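Local coordinates for phenylacetaldehyde dehydrogenase (Burkholderia cenocepacia, PDB 4O5H), which probably oxidises phenylacetaldehyde to phenylacetate with NAD+, as a member of the aldehyde dehydrogenase family, at residues T404-R409 with V432-D437. Residues are numbered along the deposited sequence; the frame is centred on the assembly and turned at random.
Sequences TTQAMR and VQLAND
Q406 reaches from its loop to L434 of helix 428-436 and to D437 three residues further on, and its side chain makes the whole contact. Q406 CB lies 3.5 Å from D437 OD2, already beside the carboxylate. Q406 CG comes next, 3.6 Å from L434 CD2. The bend at chi2 then lays a face of the amide against this same methyl and turns NE2 to D437. Q406 CD is also 3.6 Å from L434 CD2, so one leucine branch covers the middle of the glutamine.

At the tip the amide divides its two atoms. Q406 NE2 donates to D437 OD2 over 2.9 Å in a nearly straight bond (178°). The bond lies in the amide plane, but it meets the anti side of D437 OD2 tilted 26° out of the carboxylate plane. OE1 bonds to the hydroxyl of Y324, on strand 320-326. With both ends engaged, the amide's rotation is fixed.

D437 CB points toward the loop, and with CG anti to the backbone N (chi1 180°), OD2 comes within bonding distance of Q406 NE2. The same OD2 forms a salt bridge with R412, so this oxygen serves an amide and a guanidinium; the arginine would be expected to favour the charged carboxylate. On the loop side, Q406 sits at the second position of a type I beta turn, T405 to M408, closed by M408 N to T405 O at 3.1 Å.

This is a small surface contact, one amide-carboxylate hydrogen bond beside a leucine methyl. It joins the turn after strand 399-402 to the helix after strand 419-425, two neighbouring parallel strands of the seven-stranded sheet in this aldehyde dehydrogenase fold.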
loop_
_atom_site.group_PDB
_atom_site.type_symbol
_atom_site.label_atom_id
_atom_site.label_comp_id
_atom_site.label_asym_id
_atom_site.label_seq_id
_atom_site.Cartn_x
_atom_site.Cartn_y
_atom_site.Cartn_z
ATOM N N THR A 404 -32.192 -13.469 -13.034
ATOM C CA THR A 404 -31.647 -12.299 -12.345
ATOM C C THR A 404 -31.191 -11.260 -13.349
ATOM O O THR A 404 -30.996 -11.566 -14.509
ATOM C CB THR A 404 -30.451 -12.672 -11.485
ATOM O OG1 THR A 404 -29.504 -13.394 -12.283
ATOM C CG2 THR A 404 -30.878 -13.531 -10.306
ATOM N N THR A 405 -31.041 -10.020 -12.902
ATOM C CA THR A 405 -30.493 -8.940 -13.742
ATOM C C THR A 405 -29.402 -8.195 -12.961
ATOM O O THR A 405 -29.343 -8.276 -11.724
ATOM C CB THR A 405 -31.566 -7.898 -14.095
ATOM O OG1 THR A 405 -31.979 -7.264 -12.886
ATOM C CG2 THR A 405 -32.764 -8.535 -14.780
ATOM N N GLN A 406 -28.591 -7.419 -13.672
ATOM C CA GLN A 406 -27.485 -6.697 -13.048
ATOM C C GLN A 406 -27.954 -5.669 -12.029
ATOM O O GLN A 406 -27.187 -5.292 -11.156
ATOM C CB GLN A 406 -26.588 -6.023 -14.107
ATOM C CG GLN A 406 -25.915 -7.009 -15.064
ATOM C CD GLN A 406 -24.890 -7.899 -14.373
ATOM O OE1 GLN A 406 -25.073 -9.121 -14.269
ATOM N NE2 GLN A 406 -23.811 -7.281 -13.870
ATOM N N ALA A 407 -29.203 -5.238 -12.114
ATOM C CA ALA A 407 -29.718 -4.266 -11.153
ATOM C C ALA A 407 -30.079 -4.859 -9.797
ATOM O O ALA A 407 -30.296 -4.122 -8.848
ATOM C CB ALA A 407 -30.954 -3.569 -11.745
ATOM N N MET A 408 -30.216 -6.166 -9.689
ATOM C CA MET A 408 -30.739 -6.733 -8.440
ATOM C C MET A 408 -29.701 -6.758 -7.346
ATOM O O MET A 408 -28.517 -6.962 -7.615
ATOM C CB MET A 408 -31.202 -8.168 -8.671
ATOM C CG MET A 408 -32.379 -8.290 -9.618
ATOM S SD MET A 408 -32.886 -10.009 -9.716
ATOM C CE MET A 408 -34.223 -9.852 -10.909
ATOM N N ARG A 409 -30.140 -6.620 -6.108
ATOM C CA ARG A 409 -29.205 -6.650 -4.938
ATOM C C ARG A 409 -28.382 -7.931 -4.864
ATOM O O ARG A 409 -27.192 -7.867 -4.597
ATOM C CB ARG A 409 -29.951 -6.498 -3.639
ATOM C CG ARG A 409 -30.705 -5.197 -3.529
ATOM C CD ARG A 409 -31.231 -4.990 -2.123
ATOM N NE ARG A 409 -30.108 -4.999 -1.196
ATOM C CZ ARG A 409 -30.203 -5.268 0.094
ATOM N NH1 ARG A 409 -31.377 -5.516 0.645
ATOM N NH2 ARG A 409 -29.099 -5.273 0.845
ATOM N N VAL A 432 -17.486 -9.722 -20.857
ATOM C CA VAL A 432 -16.515 -8.832 -20.228
ATOM C C VAL A 432 -17.215 -7.662 -19.532
ATOM O O VAL A 432 -16.905 -7.368 -18.370
ATOM C CB VAL A 432 -15.488 -8.294 -21.226
ATOM C CG1 VAL A 432 -14.646 -7.152 -20.623
ATOM C CG2 VAL A 432 -14.576 -9.419 -21.687
ATOM N N GLN A 433 -18.153 -7.009 -20.223
ATOM C CA GLN A 433 -18.894 -5.915 -19.622
ATOM C C GLN A 433 -19.612 -6.381 -18.324
ATOM O O GLN A 433 -19.534 -5.708 -17.292
ATOM C CB GLN A 433 -19.852 -5.292 -20.619
ATOM C CG GLN A 433 -20.639 -4.117 -20.081
ATOM C CD GLN A 433 -22.014 -4.512 -19.539
ATOM O OE1 GLN A 433 -22.773 -5.347 -20.111
ATOM N NE2 GLN A 433 -22.343 -3.917 -18.409
ATOM N N LEU A 434 -20.277 -7.533 -18.381
ATOM C CA LEU A 434 -21.003 -8.036 -17.220
ATOM C C LEU A 434 -20.049 -8.373 -16.088
ATOM O O LEU A 434 -20.300 -8.024 -14.941
ATOM C CB LEU A 434 -21.847 -9.244 -17.601
ATOM C CG LEU A 434 -22.988 -8.941 -18.578
ATOM C CD1 LEU A 434 -23.520 -10.238 -19.173
ATOM C CD2 LEU A 434 -24.119 -8.150 -17.931
ATOM N N ALA A 435 -18.935 -9.023 -16.418
ATOM C CA ALA A 435 -18.028 -9.493 -15.426
ATOM C C ALA A 435 -17.372 -8.321 -14.658
ATOM O O ALA A 435 -17.221 -8.394 -13.430
ATOM C CB ALA A 435 -16.970 -10.374 -16.069
ATOM N N ASN A 436 -17.025 -7.257 -15.372
ATOM C CA ASN A 436 -16.459 -6.066 -14.768
ATOM C C ASN A 436 -17.482 -5.112 -14.167
ATOM O O ASN A 436 -17.087 -4.149 -13.542
ATOM C CB ASN A 436 -15.579 -5.293 -15.758
ATOM C CG ASN A 436 -14.293 -6.023 -16.089
ATOM O OD1 ASN A 436 -13.729 -6.720 -15.253
ATOM N ND2 ASN A 436 -13.815 -5.845 -17.296
ATOM N N ASP A 437 -18.768 -5.395 -14.310
ATOM C CA ASP A 437 -19.839 -4.539 -13.772
ATOM C C ASP A 437 -20.068 -4.828 -12.267
ATOM O O ASP A 437 -21.091 -5.421 -11.861
ATOM C CB ASP A 437 -21.133 -4.751 -14.600
ATOM C CG ASP A 437 -22.300 -3.901 -14.111
ATOM O OD1 ASP A 437 -22.046 -2.758 -13.682
ATOM O OD2 ASP A 437 -23.461 -4.381 -14.122
#